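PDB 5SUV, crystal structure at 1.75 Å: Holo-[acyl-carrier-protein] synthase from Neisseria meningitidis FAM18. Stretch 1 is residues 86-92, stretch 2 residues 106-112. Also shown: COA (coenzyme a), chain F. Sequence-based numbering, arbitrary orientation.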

ATOM      1  N   LYS A  86       8.251  -1.371  15.481  1.00 50.72           N
ATOM      2  CA  LYS A  86       7.964  -1.867  14.136  1.00 53.82           C
ATOM      3  C   LYS A  86       7.097  -3.121  14.233  1.00 62.07           C
ATOM      4  O   LYS A  86       7.449  -4.052  14.968  1.00 55.61           O
ATOM      5  CB  LYS A  86       9.255  -2.183  13.384  1.00 48.19           C
ATOM      6  CG  LYS A  86       9.038  -2.544  11.911  1.00 50.25           C
ATOM      7  CD  LYS A  86      10.311  -3.053  11.250  1.00 47.34           C
ATOM      8  CE  LYS A  86      10.660  -4.452  11.717  1.00 43.13           C
ATOM      9  NZ  LYS A  86      11.858  -4.978  10.987  1.00 46.13           N
ATOM     10  N   PRO A  87       5.965  -3.182  13.529  1.00 74.64           N
ATOM     11  CA  PRO A  87       5.142  -4.393  13.581  1.00 45.86           C
ATOM     12  C   PRO A  87       5.809  -5.528  12.825  1.00 46.41           C
ATOM     13  O   PRO A  87       6.529  -5.308  11.846  1.00 39.72           O
ATOM     14  CB  PRO A  87       3.841  -3.965  12.897  1.00 82.42           C
ATOM     15  CG  PRO A  87       4.293  -2.952  11.896  1.00 84.32           C
ATOM     16  CD  PRO A  87       5.436  -2.209  12.554  1.00 82.98           C
ATOM     17  N   GLU A  88       5.549  -6.754  13.288  1.00 45.22           N
ATOM     18  CA  GLU A  88       6.113  -7.949  12.670  1.00 49.16           C
ATOM     19  C   GLU A  88       5.224  -9.149  12.986  1.00 45.27           C
ATOM     20  O   GLU A  88       4.488  -9.160  13.977  1.00 40.63           O
ATOM     21  CB  GLU A  88       7.554  -8.189  13.142  1.00 57.05           C
ATOM     22  CG  GLU A  88       7.700  -8.294  14.644  1.00 63.72           C
ATOM     23  CD  GLU A  88       9.149  -8.264  15.103  1.00 60.32           C
ATOM     24  OE1 GLU A  88      10.023  -7.831  14.318  1.00 47.71           O
ATOM     25  OE2 GLU A  88       9.412  -8.668  16.253  1.00 67.61           O
ATOM     26  N   PHE A  89       5.312 -10.164  12.133  1.00 36.28           N
ATOM     27  CA  PHE A  89       4.485 -11.362  12.264  1.00 32.10           C
ATOM     28  C   PHE A  89       5.156 -12.412  13.133  1.00 32.21           C
ATOM     29  O   PHE A  89       6.382 -12.557  13.114  1.00 33.14           O
ATOM     30  CB  PHE A  89       4.201 -11.976  10.893  1.00 28.54           C
ATOM     31  CG  PHE A  89       3.279 -11.171  10.038  1.00 27.16           C
ATOM     32  CD1 PHE A  89       1.946 -11.036  10.375  1.00 27.13           C
ATOM     33  CD2 PHE A  89       3.744 -10.566   8.881  1.00 26.04           C
ATOM     34  CE1 PHE A  89       1.093 -10.302   9.574  1.00 27.01           C
ATOM     35  CE2 PHE A  89       2.890  -9.828   8.071  1.00 24.89           C
ATOM     36  CZ  PHE A  89       1.573  -9.705   8.411  1.00 24.81           C
ATOM     37  N   PHE A  90       4.340 -13.152  13.882  1.00 33.13           N
ATOM     38  CA  PHE A  90       4.746 -14.421  14.475  1.00 33.43           C
ATOM     39  C   PHE A  90       3.701 -15.457  14.078  1.00 34.32           C
ATOM     40  O   PHE A  90       2.580 -15.112  13.695  1.00 32.51           O
ATOM     41  CB  PHE A  90       4.919 -14.311  15.999  1.00 35.91           C
ATOM     42  CG  PHE A  90       3.635 -14.195  16.759  1.00 36.55           C
ATOM     43  CD1 PHE A  90       2.929 -15.331  17.119  1.00 38.90           C
ATOM     44  CD2 PHE A  90       3.151 -12.955  17.153  1.00 39.09           C
ATOM     45  CE1 PHE A  90       1.755 -15.232  17.830  1.00 40.06           C
ATOM     46  CE2 PHE A  90       1.978 -12.854  17.878  1.00 38.54           C
ATOM     47  CZ  PHE A  90       1.276 -13.990  18.205  1.00 39.43           C
ATOM     48  N   TYR A  91       4.092 -16.732  14.090  1.00 32.21           N
ATOM     49  CA  TYR A  91       3.305 -17.755  13.429  1.00 30.87           C
ATOM     50  C   TYR A  91       3.022 -18.916  14.362  1.00 32.06           C
ATOM     51  O   TYR A  91       3.858 -19.289  15.189  1.00 33.60           O
ATOM     52  CB  TYR A  91       4.018 -18.291  12.186  1.00 29.46           C
ATOM     53  CG  TYR A  91       4.471 -17.206  11.282  1.00 28.51           C
ATOM     54  CD1 TYR A  91       3.543 -16.406  10.651  1.00 28.95           C
ATOM     55  CD2 TYR A  91       5.814 -16.974  11.052  1.00 28.95           C
ATOM     56  CE1 TYR A  91       3.937 -15.393   9.817  1.00 27.50           C
ATOM     57  CE2 TYR A  91       6.219 -15.955  10.190  1.00 28.17           C
ATOM     58  CZ  TYR A  91       5.278 -15.172   9.594  1.00 26.93           C
ATOM     59  OH  TYR A  91       5.664 -14.154   8.738  1.00 26.23           O
ATOM     60  N   GLY A  92       1.829 -19.479  14.204  1.00 31.46           N
ATOM     61  CA  GLY A  92       1.516 -20.764  14.791  1.00 32.29           C
ATOM     62  C   GLY A  92       2.356 -21.817  14.100  1.00 31.65           C
ATOM     63  O   GLY A  92       2.764 -21.656  12.950  1.00 30.21           O
TER
HETATM   64  N1A COA F1000       8.910   1.277  12.422  1.00 48.17           N
HETATM   65  C2A COA F1000       7.920   0.893  11.607  1.00 39.30           C
HETATM   66  N3A COA F1000       6.637   0.984  11.830  1.00 56.54           N
HETATM   67  C4A COA F1000       6.282   1.543  13.077  1.00 59.49           C
HETATM   68  C5A COA F1000       7.217   1.978  14.062  1.00 53.63           C
HETATM   69  C6A COA F1000       8.536   1.816  13.658  1.00 49.43           C
HETATM   70  N6A COA F1000       9.492   2.189  14.472  1.00 46.22           N
HETATM   71  N7A COA F1000       6.659   2.454  15.089  1.00 52.26           N
HETATM   72  C8A COA F1000       5.387   2.318  14.824  1.00 54.45           C
HETATM   73  N9A COA F1000       5.108   1.781  13.621  1.00 53.20           N
HETATM   74  C1B COA F1000       3.834   1.503  13.075  1.00 63.29           C
HETATM   75  C2B COA F1000       2.990   0.545  14.061  1.00 76.52           C
HETATM   76  O2B COA F1000       2.404  -0.522  13.413  1.00 70.54           O
HETATM   77  C3B COA F1000       1.919   1.546  14.486  1.00 80.21           C
HETATM   78  O3B COA F1000       0.723   0.996  14.719  1.00 75.68           O
HETATM   79  P3B COA F1000       0.745  -0.321  15.925  1.00 53.58           P
HETATM   80  O7A COA F1000      -0.604  -0.155  16.260  1.00 58.37           O
HETATM   81  O8A COA F1000       1.093  -1.498  15.108  1.00 58.28           O
HETATM   82  O9A COA F1000       1.795   0.184  16.818  1.00 56.57           O
HETATM   83  C4B COA F1000       1.874   2.388  13.191  1.00 71.94           C
HETATM   84  O4B COA F1000       3.199   2.683  12.963  1.00 58.24           O
HETATM   85  C5B COA F1000       1.086   3.642  13.354  1.00 84.54           C
HETATM   86  O5B COA F1000       0.973   4.209  12.046  1.00 90.78           O
HETATM   87  P1A COA F1000       0.622   5.750  12.046  1.00 94.17           P
HETATM   88  O1A COA F1000      -0.644   6.019  12.766  1.00 92.82           O
HETATM   89  O2A COA F1000       0.963   6.292  10.705  1.00 93.52           O
HETATM   90  O3A COA F1000       1.698   6.307  13.137  1.00110.37           O
HETATM   91  P2A COA F1000       1.639   7.812  13.425  1.00 91.08           P
HETATM   92  O4A COA F1000       1.511   8.600  12.242  1.00104.17           O
HETATM   93  O5A COA F1000       0.839   8.192  14.653  1.00 76.67           O
HETATM   94  O6A COA F1000       3.201   8.041  13.893  1.00 92.39           O
HETATM   95  CBP COA F1000       5.419   7.612  13.280  1.00 68.43           C
HETATM   96  CCP COA F1000       4.006   7.733  12.823  1.00 80.92           C
HETATM   97  CDP COA F1000       5.544   6.300  13.868  1.00 52.76           C
HETATM   98  CEP COA F1000       6.352   7.669  12.101  1.00 66.85           C
HETATM   99  CAP COA F1000       5.847   8.713  14.300  1.00 78.91           C
HETATM  100  OAP COA F1000       7.181   8.613  14.618  1.00 61.41           O
HETATM  101  C9P COA F1000       5.677  10.159  13.793  1.00 99.87           C
HETATM  102  O9P COA F1000       6.537  10.624  13.061  1.00115.34           O
HETATM  103  N8P COA F1000       4.562  10.930  14.239  1.00 90.56           N
HETATM  104  C7P COA F1000       4.322  12.346  13.790  1.00 78.38           C
HETATM  105  C6P COA F1000       5.605  13.107  13.520  1.00 76.77           C
HETATM  106  C5P COA F1000       5.483  14.550  13.982  1.00 75.40           C
HETATM  107  O5P COA F1000       6.362  15.078  14.578  1.00 72.71           O
HETATM  108  N4P COA F1000       4.336  15.278  13.679  1.00 75.33           N
HETATM  109  C3P COA F1000       4.223  16.663  14.133  1.00 69.23           C
HETATM  110  C2P COA F1000       4.759  17.642  13.121  1.00 68.62           C
HETATM  111  S1P COA F1000       6.397  18.322  13.619  1.00 81.56           S
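Stretch 2 106-112: RVSLSMS

Stretch 2 is an extended strand lying alongside strand 87-91 and running broadly against it: the N-to-C directions differ by 135°, well short of the 180° of a true antiparallel pair, and the axes approach to 6.1 Å. That gap is too wide for ordinary sheet pairing, and no direct hydrogen bond joins the two backbones. Water fills the space where backbone hydrogen bonds would lie, while alternate side chains close the contact.

R106 leads in with phi/psi of -153/136, its CA-to-CB bond directed away, and makes no contact with stretch 1. The first real contact comes at V107 (-121/119, chi1 t), which points toward the partner. Its CG1 lies 3.8 Å from CE2 of F89, set obliquely to the ring, and its CB is 3.5 Å from OH of Y91. The backbone of V107 also takes two waters. Its O accepts a hydrogen bond from water 2 (2.8 Å from V107 O to the water O), which in turn accepts one from F89 N, again at 2.8 Å to the water O. Its N donates to water 3, 3.1 Å from V107 N to the water O, and that water is also hydrogen-bonded to Y91 OH, 2.9 Å from its O.

S108 turns its side chain away, as the alternation of a strand requires, yet its carbonyl still meets the aromatic residue: O lies near the plane of the F89 ring, at its edge, 4.2 Å from CE2.

L109 is the centre of the packing and has the largest covered area of either stretch. Its CA is 5.9 Å from that of E88, and its side chain (chi1 t, chi2 p) fits between F89 and P87. CD2 sits over one face of the F89 ring, 4.1 Å from the centroid and 21° off the normal, a CH-pi contact; CB is 3.7 Å from F89 CE2. L109 CD2 also lies 3.9 Å from P87 CB, and L109 O is 3.7 Å from P87 CG. Water 1 links the backbones here, accepting from L109 N (3.0 Å to the water O) and donating to P87 O (3.1 Å from the water O).

S110 again faces away. M111 starts sideways, but its m, t, m side chain brings CE within 3.8 Å of P87 CB and 3.5 Å of coenzyme A O8A. S112 has passed beyond stretch 1; its OG donates to coenzyme A O2A at 3.3 Å.

The rule to read here is alternation: V107 and L109 point toward stretch 1, S108 and S110 point away, and bridging waters serve the backbone.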

ATOM      1  N   ARG A 106      10.889 -14.364   4.625  1.00 30.14           N
ATOM      2  CA  ARG A 106      10.585 -13.203   5.439  1.00 39.34           C
ATOM      3  C   ARG A 106       9.289 -12.600   4.933  1.00 27.57           C
ATOM      4  O   ARG A 106       9.086 -12.485   3.725  1.00 28.45           O
ATOM      5  CB  ARG A 106      11.712 -12.168   5.373  1.00 46.07           C
ATOM      6  CG  ARG A 106      11.381 -10.814   6.001  1.00 54.89           C
ATOM      7  CD  ARG A 106      11.354 -10.881   7.519  1.00 70.88           C
ATOM      8  NE  ARG A 106      12.697 -10.999   8.079  1.00 83.04           N
ATOM      9  CZ  ARG A 106      13.580 -10.005   8.128  1.00 82.97           C
ATOM     10  NH1 ARG A 106      13.271  -8.807   7.642  1.00 86.37           N
ATOM     11  NH2 ARG A 106      14.778 -10.210   8.660  1.00 75.30           N
ATOM     12  N   VAL A 107       8.412 -12.231   5.853  1.00 30.15           N
ATOM     13  CA  VAL A 107       7.205 -11.496   5.500  1.00 25.78           C
ATOM     14  C   VAL A 107       7.233 -10.177   6.253  1.00 31.80           C
ATOM     15  O   VAL A 107       7.255 -10.166   7.491  1.00 35.30           O
ATOM     16  CB  VAL A 107       5.932 -12.287   5.824  1.00 26.27           C
ATOM     17  CG1 VAL A 107       4.733 -11.558   5.292  1.00 25.42           C
ATOM     18  CG2 VAL A 107       5.996 -13.686   5.218  1.00 33.45           C
ATOM     19  N   SER A 108       7.235  -9.072   5.507  1.00 26.31           N
ATOM     20  CA  SER A 108       7.300  -7.723   6.053  1.00 29.50           C
ATOM     21  C   SER A 108       5.903  -7.115   6.143  1.00 26.85           C
ATOM     22  O   SER A 108       5.019  -7.422   5.342  1.00 23.90           O
ATOM     23  CB  SER A 108       8.199  -6.846   5.182  1.00 31.77           C
ATOM     24  OG  SER A 108       9.537  -7.296   5.247  1.00 35.86           O
ATOM     25  N   LEU A 109       5.711  -6.264   7.151  1.00 27.75           N
ATOM     26  CA  LEU A 109       4.412  -5.691   7.464  1.00 26.26           C
ATOM     27  C   LEU A 109       4.568  -4.207   7.740  1.00 27.38           C
ATOM     28  O   LEU A 109       5.458  -3.806   8.497  1.00 29.12           O
ATOM     29  CB  LEU A 109       3.810  -6.351   8.706  1.00 27.49           C
ATOM     30  CG  LEU A 109       2.530  -5.769   9.316  1.00 27.74           C
ATOM     31  CD1 LEU A 109       1.437  -5.815   8.283  1.00 25.94           C
ATOM     32  CD2 LEU A 109       2.132  -6.557  10.575  1.00 28.99           C
ATOM     33  N   SER A 110       3.655  -3.416   7.200  1.00 29.70           N
ATOM     34  CA  SER A 110       3.485  -2.044   7.647  1.00 31.58           C
ATOM     35  C   SER A 110       2.009  -1.756   7.837  1.00 27.58           C
ATOM     36  O   SER A 110       1.164  -2.252   7.094  1.00 27.23           O
ATOM     37  CB  SER A 110       4.075  -1.032   6.648  1.00 35.45           C
ATOM     38  OG  SER A 110       3.982   0.293   7.159  1.00 37.15           O
ATOM     39  N   MET A 111       1.710  -0.906   8.809  1.00 29.49           N
ATOM     40  CA  MET A 111       0.335  -0.508   9.037  1.00 41.61           C
ATOM     41  C   MET A 111       0.251   0.996   9.229  1.00 31.03           C
ATOM     42  O   MET A 111       1.207   1.634   9.664  1.00 34.16           O
ATOM     43  CB  MET A 111      -0.237  -1.248  10.245  1.00 38.67           C
ATOM     44  CG  MET A 111      -0.473  -2.724   9.915  1.00 38.45           C
ATOM     45  SD  MET A 111      -1.212  -3.602  11.273  1.00 37.88           S
ATOM     46  CE  MET A 111       0.116  -3.574  12.451  1.00 35.20           C
ATOM     47  N   SER A 112      -0.915   1.536   8.899  1.00 37.96           N
ATOM     48  CA  SER A 112      -1.211   2.936   9.153  1.00 47.05           C
ATOM     49  C   SER A 112      -2.707   3.080   9.373  1.00 40.37           C
ATOM     50  O   SER A 112      -3.507   2.249   8.939  1.00 34.60           O
ATOM     51  CB  SER A 112      -0.749   3.829   7.992  1.00 58.73           C
ATOM     52  OG  SER A 112      -0.980   5.206   8.272  1.00 58.49           O
TER
HETATM   53  O   HOH W   1       7.888  -5.853   9.135  1.00 35.35           O
HETATM   54  O   HOH W   2       7.257  -9.701  10.222  1.00 35.94           O
HETATM   55  O   HOH W   3       8.466 -13.568   8.611  1.00 35.62           O